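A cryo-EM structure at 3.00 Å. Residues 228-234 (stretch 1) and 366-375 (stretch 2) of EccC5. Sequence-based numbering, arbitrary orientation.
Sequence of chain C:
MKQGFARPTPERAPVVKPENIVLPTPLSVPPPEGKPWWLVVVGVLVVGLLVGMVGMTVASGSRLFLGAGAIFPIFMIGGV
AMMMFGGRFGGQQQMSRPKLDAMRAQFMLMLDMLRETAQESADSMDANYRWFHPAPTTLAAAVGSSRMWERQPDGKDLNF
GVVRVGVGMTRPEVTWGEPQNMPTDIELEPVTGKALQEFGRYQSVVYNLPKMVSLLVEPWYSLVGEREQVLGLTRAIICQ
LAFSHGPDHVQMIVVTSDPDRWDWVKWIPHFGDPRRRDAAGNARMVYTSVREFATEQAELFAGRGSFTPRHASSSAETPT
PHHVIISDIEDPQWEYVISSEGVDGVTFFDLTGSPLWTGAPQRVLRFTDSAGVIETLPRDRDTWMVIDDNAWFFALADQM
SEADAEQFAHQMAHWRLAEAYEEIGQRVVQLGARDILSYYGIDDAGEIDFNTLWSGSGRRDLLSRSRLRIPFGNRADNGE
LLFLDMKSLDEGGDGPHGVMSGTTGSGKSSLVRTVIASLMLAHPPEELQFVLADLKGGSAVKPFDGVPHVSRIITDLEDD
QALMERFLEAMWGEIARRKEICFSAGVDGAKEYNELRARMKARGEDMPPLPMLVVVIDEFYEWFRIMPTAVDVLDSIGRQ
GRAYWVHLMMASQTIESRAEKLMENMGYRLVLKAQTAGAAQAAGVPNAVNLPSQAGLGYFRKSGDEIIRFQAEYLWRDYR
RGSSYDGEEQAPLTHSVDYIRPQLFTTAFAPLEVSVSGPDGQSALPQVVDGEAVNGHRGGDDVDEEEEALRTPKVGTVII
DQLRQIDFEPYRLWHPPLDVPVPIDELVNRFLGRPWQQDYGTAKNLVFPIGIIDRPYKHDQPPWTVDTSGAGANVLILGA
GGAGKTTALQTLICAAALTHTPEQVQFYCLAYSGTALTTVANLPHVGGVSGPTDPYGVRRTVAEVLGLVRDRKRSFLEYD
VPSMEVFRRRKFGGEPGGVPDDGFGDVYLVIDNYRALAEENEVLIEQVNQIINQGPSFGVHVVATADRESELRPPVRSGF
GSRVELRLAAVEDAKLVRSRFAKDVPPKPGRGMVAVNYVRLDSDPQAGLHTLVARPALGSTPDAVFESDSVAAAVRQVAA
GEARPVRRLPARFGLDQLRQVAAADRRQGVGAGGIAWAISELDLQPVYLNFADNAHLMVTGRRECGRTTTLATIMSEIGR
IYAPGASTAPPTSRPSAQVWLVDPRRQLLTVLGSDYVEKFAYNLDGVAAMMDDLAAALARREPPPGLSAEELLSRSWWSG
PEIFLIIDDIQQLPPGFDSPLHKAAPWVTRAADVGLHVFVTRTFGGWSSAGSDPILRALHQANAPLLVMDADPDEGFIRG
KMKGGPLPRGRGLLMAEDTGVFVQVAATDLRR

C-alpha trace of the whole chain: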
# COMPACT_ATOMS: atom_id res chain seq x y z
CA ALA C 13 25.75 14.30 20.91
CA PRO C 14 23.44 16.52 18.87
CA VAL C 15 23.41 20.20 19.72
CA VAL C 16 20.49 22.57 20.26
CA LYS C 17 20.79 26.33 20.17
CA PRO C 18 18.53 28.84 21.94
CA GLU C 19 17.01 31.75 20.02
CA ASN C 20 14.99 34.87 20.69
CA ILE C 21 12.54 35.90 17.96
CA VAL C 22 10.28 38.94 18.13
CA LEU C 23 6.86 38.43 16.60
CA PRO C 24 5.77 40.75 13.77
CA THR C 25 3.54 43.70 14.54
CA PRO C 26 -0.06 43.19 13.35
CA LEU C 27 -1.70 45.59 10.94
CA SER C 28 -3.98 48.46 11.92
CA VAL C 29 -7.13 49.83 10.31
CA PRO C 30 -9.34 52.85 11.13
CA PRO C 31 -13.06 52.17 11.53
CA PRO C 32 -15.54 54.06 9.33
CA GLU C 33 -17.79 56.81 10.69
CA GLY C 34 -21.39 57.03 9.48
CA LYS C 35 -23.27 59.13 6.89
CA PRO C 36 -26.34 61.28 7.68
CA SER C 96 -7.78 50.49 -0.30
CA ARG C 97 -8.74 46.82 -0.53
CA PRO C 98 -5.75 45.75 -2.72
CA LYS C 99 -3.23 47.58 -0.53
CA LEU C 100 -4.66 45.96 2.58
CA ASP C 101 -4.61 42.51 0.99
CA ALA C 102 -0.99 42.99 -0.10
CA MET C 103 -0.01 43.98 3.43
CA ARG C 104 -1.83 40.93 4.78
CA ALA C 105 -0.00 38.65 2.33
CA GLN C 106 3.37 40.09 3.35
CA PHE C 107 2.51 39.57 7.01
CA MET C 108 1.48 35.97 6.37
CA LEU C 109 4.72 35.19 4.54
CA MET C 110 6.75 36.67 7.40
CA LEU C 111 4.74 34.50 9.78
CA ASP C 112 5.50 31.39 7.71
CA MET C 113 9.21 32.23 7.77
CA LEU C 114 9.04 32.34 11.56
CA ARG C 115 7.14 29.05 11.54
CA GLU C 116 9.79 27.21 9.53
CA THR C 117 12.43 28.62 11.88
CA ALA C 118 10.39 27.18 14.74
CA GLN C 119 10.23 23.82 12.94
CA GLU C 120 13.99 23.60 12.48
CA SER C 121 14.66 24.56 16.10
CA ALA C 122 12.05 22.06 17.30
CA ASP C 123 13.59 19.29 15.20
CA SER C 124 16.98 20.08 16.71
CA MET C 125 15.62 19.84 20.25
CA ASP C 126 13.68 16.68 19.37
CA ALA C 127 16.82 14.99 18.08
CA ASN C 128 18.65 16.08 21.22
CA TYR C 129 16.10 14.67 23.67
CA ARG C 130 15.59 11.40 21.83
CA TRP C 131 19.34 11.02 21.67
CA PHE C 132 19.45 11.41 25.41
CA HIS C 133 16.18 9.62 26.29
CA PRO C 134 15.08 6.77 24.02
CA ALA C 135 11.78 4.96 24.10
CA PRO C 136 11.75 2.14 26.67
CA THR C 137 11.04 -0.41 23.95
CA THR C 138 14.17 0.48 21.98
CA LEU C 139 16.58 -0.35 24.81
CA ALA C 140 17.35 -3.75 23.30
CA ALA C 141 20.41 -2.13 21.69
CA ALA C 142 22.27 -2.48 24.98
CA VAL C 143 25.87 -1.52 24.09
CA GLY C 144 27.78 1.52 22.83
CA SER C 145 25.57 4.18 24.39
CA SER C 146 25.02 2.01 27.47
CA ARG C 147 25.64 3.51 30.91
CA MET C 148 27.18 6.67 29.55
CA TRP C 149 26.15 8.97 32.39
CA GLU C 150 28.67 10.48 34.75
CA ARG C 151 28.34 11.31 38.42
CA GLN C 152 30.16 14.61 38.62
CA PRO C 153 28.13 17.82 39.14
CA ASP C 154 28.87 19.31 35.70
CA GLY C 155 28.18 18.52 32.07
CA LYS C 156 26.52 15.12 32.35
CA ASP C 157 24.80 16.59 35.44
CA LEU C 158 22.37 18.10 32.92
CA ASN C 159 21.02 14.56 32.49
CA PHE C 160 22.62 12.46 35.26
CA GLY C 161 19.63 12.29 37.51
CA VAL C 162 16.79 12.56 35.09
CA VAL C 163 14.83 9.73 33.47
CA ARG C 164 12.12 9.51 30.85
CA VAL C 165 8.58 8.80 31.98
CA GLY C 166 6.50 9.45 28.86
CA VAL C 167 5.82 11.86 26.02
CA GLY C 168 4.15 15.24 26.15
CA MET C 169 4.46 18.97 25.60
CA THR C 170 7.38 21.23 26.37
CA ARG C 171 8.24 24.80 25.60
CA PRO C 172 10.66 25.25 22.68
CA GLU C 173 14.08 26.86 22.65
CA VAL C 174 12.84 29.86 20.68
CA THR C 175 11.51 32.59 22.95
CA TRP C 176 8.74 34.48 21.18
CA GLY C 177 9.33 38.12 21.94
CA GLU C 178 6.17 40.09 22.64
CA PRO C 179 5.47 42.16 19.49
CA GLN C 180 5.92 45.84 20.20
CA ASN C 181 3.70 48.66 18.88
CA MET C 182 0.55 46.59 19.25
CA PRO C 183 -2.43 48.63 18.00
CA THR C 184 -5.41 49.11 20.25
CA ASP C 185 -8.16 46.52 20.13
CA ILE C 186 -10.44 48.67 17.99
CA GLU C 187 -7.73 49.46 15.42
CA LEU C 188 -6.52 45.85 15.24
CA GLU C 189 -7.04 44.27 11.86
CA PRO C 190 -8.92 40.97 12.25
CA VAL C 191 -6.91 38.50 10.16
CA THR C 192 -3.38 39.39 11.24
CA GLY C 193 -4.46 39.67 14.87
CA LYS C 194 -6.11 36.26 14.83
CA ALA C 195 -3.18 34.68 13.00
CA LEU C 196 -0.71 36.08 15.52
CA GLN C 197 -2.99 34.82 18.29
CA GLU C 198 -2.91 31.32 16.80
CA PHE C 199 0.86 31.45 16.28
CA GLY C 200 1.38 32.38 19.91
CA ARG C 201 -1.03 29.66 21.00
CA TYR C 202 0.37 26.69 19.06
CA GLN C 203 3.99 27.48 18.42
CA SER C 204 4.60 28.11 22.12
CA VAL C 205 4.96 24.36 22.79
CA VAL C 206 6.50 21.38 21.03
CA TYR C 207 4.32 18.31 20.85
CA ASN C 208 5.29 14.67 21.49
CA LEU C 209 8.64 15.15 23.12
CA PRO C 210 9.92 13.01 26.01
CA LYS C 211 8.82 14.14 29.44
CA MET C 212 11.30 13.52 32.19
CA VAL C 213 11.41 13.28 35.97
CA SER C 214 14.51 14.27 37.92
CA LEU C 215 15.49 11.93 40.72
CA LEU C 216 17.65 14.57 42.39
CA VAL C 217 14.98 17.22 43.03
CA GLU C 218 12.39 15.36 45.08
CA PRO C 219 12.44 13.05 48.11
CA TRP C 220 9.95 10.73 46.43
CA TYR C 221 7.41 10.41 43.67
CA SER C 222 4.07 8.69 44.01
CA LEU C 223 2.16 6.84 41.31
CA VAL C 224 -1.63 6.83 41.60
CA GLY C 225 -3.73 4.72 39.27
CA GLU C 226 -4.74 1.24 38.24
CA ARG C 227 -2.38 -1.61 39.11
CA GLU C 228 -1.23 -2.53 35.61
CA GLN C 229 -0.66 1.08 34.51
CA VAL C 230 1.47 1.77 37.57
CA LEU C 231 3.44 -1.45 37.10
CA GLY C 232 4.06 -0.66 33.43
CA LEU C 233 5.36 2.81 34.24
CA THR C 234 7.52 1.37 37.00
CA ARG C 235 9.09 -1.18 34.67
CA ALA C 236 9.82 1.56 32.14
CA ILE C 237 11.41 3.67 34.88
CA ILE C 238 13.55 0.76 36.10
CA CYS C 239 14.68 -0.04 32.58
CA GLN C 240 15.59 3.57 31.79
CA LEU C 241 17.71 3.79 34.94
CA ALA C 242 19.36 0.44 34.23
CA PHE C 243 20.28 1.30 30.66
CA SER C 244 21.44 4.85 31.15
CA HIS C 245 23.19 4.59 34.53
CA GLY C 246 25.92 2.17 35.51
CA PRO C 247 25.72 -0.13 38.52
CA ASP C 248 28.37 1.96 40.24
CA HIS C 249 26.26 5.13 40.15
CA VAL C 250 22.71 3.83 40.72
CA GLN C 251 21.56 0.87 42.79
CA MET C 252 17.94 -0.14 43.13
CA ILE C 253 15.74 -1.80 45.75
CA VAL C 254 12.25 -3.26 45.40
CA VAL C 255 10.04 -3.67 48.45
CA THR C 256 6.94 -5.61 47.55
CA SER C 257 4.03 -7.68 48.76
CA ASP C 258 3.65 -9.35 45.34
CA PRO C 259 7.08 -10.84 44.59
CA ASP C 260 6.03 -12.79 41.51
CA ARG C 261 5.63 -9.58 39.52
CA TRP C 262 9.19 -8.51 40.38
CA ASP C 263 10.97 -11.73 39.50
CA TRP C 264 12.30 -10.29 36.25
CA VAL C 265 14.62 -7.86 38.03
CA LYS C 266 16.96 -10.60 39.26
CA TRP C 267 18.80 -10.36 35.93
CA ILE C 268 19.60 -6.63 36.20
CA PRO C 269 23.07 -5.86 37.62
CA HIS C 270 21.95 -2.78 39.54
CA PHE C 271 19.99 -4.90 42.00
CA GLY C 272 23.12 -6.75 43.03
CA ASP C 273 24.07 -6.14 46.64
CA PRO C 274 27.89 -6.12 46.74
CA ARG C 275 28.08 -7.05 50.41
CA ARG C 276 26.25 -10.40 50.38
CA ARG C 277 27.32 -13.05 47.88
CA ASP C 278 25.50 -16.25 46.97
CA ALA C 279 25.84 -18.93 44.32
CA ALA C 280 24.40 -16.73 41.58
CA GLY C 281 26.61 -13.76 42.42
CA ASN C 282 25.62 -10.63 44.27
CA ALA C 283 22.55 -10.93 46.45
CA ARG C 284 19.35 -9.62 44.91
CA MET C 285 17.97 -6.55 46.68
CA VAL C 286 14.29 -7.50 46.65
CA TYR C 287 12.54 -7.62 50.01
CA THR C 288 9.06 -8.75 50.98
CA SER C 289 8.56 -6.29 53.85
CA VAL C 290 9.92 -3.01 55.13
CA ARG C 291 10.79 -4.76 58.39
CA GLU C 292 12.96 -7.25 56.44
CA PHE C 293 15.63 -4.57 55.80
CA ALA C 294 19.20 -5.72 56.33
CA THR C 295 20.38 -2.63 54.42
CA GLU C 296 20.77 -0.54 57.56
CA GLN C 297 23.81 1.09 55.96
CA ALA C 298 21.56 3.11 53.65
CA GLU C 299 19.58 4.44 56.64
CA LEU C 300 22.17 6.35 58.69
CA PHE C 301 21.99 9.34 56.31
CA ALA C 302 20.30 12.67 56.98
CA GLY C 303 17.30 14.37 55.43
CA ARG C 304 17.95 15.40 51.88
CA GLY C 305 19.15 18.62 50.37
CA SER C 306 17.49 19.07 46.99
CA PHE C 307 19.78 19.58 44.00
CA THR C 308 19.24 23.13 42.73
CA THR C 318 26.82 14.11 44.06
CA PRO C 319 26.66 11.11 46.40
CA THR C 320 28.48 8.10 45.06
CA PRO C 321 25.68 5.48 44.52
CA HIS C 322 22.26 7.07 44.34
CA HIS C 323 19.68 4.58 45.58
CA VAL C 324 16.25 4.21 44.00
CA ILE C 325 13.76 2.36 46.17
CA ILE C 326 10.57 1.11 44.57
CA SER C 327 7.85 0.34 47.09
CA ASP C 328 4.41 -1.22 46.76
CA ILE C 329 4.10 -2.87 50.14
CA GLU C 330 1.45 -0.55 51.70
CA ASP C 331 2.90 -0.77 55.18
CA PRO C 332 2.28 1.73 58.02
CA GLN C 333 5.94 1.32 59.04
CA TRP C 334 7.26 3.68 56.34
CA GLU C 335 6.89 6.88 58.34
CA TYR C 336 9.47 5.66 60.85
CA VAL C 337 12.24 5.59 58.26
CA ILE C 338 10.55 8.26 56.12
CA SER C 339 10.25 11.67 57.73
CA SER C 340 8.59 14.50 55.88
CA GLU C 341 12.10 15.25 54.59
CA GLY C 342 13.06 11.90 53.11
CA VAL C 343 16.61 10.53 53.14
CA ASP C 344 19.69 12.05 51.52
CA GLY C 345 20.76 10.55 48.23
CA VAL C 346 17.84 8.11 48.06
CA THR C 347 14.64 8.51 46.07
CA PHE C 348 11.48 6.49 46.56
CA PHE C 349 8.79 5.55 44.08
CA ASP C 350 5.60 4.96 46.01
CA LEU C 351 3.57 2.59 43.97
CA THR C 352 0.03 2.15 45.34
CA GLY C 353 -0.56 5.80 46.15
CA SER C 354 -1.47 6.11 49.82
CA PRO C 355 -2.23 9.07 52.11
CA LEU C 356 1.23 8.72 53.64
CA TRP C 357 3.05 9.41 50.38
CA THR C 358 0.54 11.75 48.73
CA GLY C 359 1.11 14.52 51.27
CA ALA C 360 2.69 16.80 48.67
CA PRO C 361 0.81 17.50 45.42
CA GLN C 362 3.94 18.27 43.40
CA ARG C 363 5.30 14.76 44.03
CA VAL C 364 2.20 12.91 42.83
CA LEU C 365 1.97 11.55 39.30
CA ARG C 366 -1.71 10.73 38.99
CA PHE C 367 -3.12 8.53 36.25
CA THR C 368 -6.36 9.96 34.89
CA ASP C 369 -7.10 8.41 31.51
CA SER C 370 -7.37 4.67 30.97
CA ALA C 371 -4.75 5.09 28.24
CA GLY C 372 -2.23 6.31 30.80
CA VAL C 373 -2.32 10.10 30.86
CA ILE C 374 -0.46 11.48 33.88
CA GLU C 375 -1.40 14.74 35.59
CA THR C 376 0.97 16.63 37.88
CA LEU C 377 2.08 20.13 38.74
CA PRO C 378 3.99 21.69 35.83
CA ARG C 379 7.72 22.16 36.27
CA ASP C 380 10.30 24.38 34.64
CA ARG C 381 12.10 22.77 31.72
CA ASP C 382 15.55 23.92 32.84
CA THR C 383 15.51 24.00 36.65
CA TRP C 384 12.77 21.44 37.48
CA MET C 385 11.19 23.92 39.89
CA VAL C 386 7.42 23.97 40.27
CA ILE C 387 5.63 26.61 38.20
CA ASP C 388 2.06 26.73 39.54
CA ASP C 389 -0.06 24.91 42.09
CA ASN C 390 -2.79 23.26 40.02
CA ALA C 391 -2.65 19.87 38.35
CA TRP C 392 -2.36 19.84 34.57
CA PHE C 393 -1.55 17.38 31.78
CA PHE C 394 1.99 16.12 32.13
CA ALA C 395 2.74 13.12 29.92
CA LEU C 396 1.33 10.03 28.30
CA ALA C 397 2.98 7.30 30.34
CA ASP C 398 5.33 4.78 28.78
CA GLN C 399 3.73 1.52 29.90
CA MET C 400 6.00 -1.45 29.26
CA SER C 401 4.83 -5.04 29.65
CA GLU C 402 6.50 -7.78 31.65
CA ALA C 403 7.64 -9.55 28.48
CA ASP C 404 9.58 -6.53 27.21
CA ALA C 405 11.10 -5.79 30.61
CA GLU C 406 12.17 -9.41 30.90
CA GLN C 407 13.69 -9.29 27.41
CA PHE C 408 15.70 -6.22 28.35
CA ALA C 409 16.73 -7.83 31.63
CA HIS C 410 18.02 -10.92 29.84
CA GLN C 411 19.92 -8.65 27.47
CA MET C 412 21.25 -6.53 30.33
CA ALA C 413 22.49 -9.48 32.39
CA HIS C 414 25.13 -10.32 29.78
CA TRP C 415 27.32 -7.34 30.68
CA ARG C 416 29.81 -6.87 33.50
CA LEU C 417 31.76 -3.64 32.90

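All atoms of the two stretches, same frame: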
# COMPACT_ATOMS: atom_id res chain seq x y z
N GLU C 228 -2.06 -2.18 36.75
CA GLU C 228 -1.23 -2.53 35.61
C GLU C 228 -0.57 -1.30 34.99
O GLU C 228 0.56 -1.38 34.51
CB GLU C 228 -2.05 -3.28 34.57
CG GLU C 228 -1.19 -3.97 33.54
CD GLU C 228 -0.48 -5.19 34.10
OE1 GLU C 228 0.58 -5.56 33.56
OE2 GLU C 228 -0.98 -5.77 35.09
N GLN C 229 -1.26 -0.16 34.99
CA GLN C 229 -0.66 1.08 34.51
C GLN C 229 0.55 1.45 35.35
O GLN C 229 1.62 1.80 34.82
CB GLN C 229 -1.67 2.21 34.56
CG GLN C 229 -2.89 2.03 33.71
CD GLN C 229 -3.89 3.14 33.96
OE1 GLN C 229 -4.00 3.64 35.07
NE2 GLN C 229 -4.61 3.52 32.92
N VAL C 230 0.40 1.39 36.66
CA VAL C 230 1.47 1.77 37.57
C VAL C 230 2.64 0.81 37.43
O VAL C 230 3.80 1.23 37.41
CB VAL C 230 0.92 1.82 39.00
CG1 VAL C 230 2.02 1.95 39.97
CG2 VAL C 230 -0.01 3.00 39.14
N LEU C 231 2.36 -0.49 37.30
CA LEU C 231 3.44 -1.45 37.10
C LEU C 231 4.16 -1.23 35.77
O LEU C 231 5.38 -1.34 35.71
CB LEU C 231 2.90 -2.87 37.18
CG LEU C 231 2.77 -3.35 38.61
CD1 LEU C 231 2.19 -4.74 38.63
CD2 LEU C 231 4.12 -3.34 39.26
N GLY C 232 3.42 -0.91 34.71
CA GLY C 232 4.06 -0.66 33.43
C GLY C 232 4.97 0.55 33.47
O GLY C 232 6.11 0.51 32.97
N LEU C 233 4.51 1.63 34.09
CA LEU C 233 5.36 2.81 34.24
C LEU C 233 6.57 2.49 35.09
O LEU C 233 7.67 2.98 34.81
CB LEU C 233 4.58 3.96 34.85
CG LEU C 233 5.22 5.35 34.79
CD1 LEU C 233 4.11 6.33 34.75
CD2 LEU C 233 6.09 5.68 35.97
N THR C 234 6.40 1.69 36.14
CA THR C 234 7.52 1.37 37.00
C THR C 234 8.57 0.55 36.27
O THR C 234 9.77 0.75 36.46
CB THR C 234 7.03 0.65 38.24
OG1 THR C 234 5.97 1.40 38.82
CG2 THR C 234 8.14 0.54 39.24
N ARG C 366 -0.40 11.35 38.88
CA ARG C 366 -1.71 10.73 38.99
C ARG C 366 -2.19 10.29 37.62
O ARG C 366 -2.27 11.11 36.70
CB ARG C 366 -2.70 11.70 39.62
CG ARG C 366 -4.06 11.11 39.87
CD ARG C 366 -4.97 12.13 40.50
NE ARG C 366 -4.34 12.74 41.67
CZ ARG C 366 -4.29 12.18 42.87
NH1 ARG C 366 -4.86 11.00 43.08
NH2 ARG C 366 -3.70 12.80 43.87
N PHE C 367 -2.50 9.01 37.48
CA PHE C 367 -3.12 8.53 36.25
C PHE C 367 -4.57 8.99 36.20
O PHE C 367 -5.31 8.84 37.18
CB PHE C 367 -3.06 7.02 36.18
CG PHE C 367 -1.76 6.49 35.69
CD1 PHE C 367 -0.67 6.42 36.52
CD2 PHE C 367 -1.63 6.05 34.39
CE1 PHE C 367 0.52 5.93 36.07
CE2 PHE C 367 -0.44 5.57 33.94
CZ PHE C 367 0.64 5.51 34.78
N THR C 368 -4.97 9.56 35.07
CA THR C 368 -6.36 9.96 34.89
C THR C 368 -7.04 9.17 33.79
O THR C 368 -8.09 8.56 34.03
CB THR C 368 -6.43 11.46 34.58
OG1 THR C 368 -5.56 11.76 33.49
CG2 THR C 368 -6.01 12.25 35.80
N ASP C 369 -6.49 9.14 32.59
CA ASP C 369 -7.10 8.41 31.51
C ASP C 369 -6.83 6.92 31.69
O ASP C 369 -5.92 6.51 32.42
CB ASP C 369 -6.57 8.91 30.16
CG ASP C 369 -7.32 8.34 28.97
OD1 ASP C 369 -8.24 7.52 29.15
OD2 ASP C 369 -6.97 8.72 27.83
N SER C 370 -7.66 6.10 31.04
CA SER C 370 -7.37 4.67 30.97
C SER C 370 -6.13 4.41 30.12
O SER C 370 -5.39 3.46 30.37
CB SER C 370 -8.56 3.92 30.40
OG SER C 370 -8.78 4.29 29.05
N ALA C 371 -5.90 5.26 29.12
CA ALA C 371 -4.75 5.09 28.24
C ALA C 371 -3.43 5.38 28.93
O ALA C 371 -2.38 4.92 28.46
CB ALA C 371 -4.89 5.98 27.01
N GLY C 372 -3.44 6.12 30.03
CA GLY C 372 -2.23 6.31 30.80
C GLY C 372 -1.75 7.74 30.84
O GLY C 372 -0.55 8.00 30.94
N VAL C 373 -2.67 8.69 30.76
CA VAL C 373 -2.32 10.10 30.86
C VAL C 373 -2.02 10.44 32.31
O VAL C 373 -2.81 10.13 33.20
CB VAL C 373 -3.46 10.96 30.31
CG1 VAL C 373 -3.22 12.40 30.64
CG2 VAL C 373 -3.57 10.78 28.82
N ILE C 374 -0.87 11.07 32.54
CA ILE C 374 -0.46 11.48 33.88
C ILE C 374 -0.78 12.96 34.05
O ILE C 374 -0.64 13.74 33.10
CB ILE C 374 1.04 11.23 34.09
CG1 ILE C 374 1.39 9.79 33.81
CG2 ILE C 374 1.44 11.51 35.50
CD1 ILE C 374 2.86 9.59 33.76
N GLU C 375 -1.20 13.34 35.24
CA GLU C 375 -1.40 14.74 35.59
C GLU C 375 -0.57 15.07 36.82
O GLU C 375 -0.61 14.35 37.82
CB GLU C 375 -2.87 15.03 35.86
CG GLU C 375 -3.74 14.88 34.64
CD GLU C 375 -5.07 15.59 34.79
OE1 GLU C 375 -5.58 15.65 35.93
OE2 GLU C 375 -5.60 16.08 33.78

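Two residues carry most of this small contact, Gln 229 on the helix and Phe 367 on the strand, with Leu 233 one helical turn further on as the third. Gln 229 and Leu 233 are four residues apart, so both point their CA-to-CB bonds toward the second stretch, while Val 230 between them points sideways and adds only a glancing apolar contact.

Gln 229 does two jobs at once. Its CB lies over one face of the Phe 367 ring, 4.0 Å from the centroid and 26° off the normal, a CH-pi contact made by the aliphatic root of a polar side chain. Chi1 m and chi2 t then extend the chain past the ring to the loop, where Gln 229 NE2 meets two successive backbone carbonyls, Asp 369 O at 3.3 Å and Ser 370 O at 2.7 Å. Both hydrogen bonds are weak, the second short but bent to 128°. Both acceptors are main-chain carbonyls of the loop.

That loop is held by its own bonds. Asp 369 OD1 accepts from Ser 370 N at a very short 2.4 Å, and Thr 368 N donates to Val 373 O at 2.9 Å, joining the backbone across the turn. Gly 372, at phi 116° and psi 30°, adopts a backbone shape in which a CB would be jammed against the preceding carbonyl O.

Phe 367 also points toward the helix and is buried. Leu 233 CD1 sits 3.6 Å from Phe 367 CZ and equally 3.6 Å from Ile 374 CD1, so one methyl touches both strands of the second stretch. Ile 374 sets out sideways, yet the end of its side chain comes nearer. The rule is compact: an apolar patch beside a glutamine whose stem packs on the aromatic ring and whose amide reaches the turn.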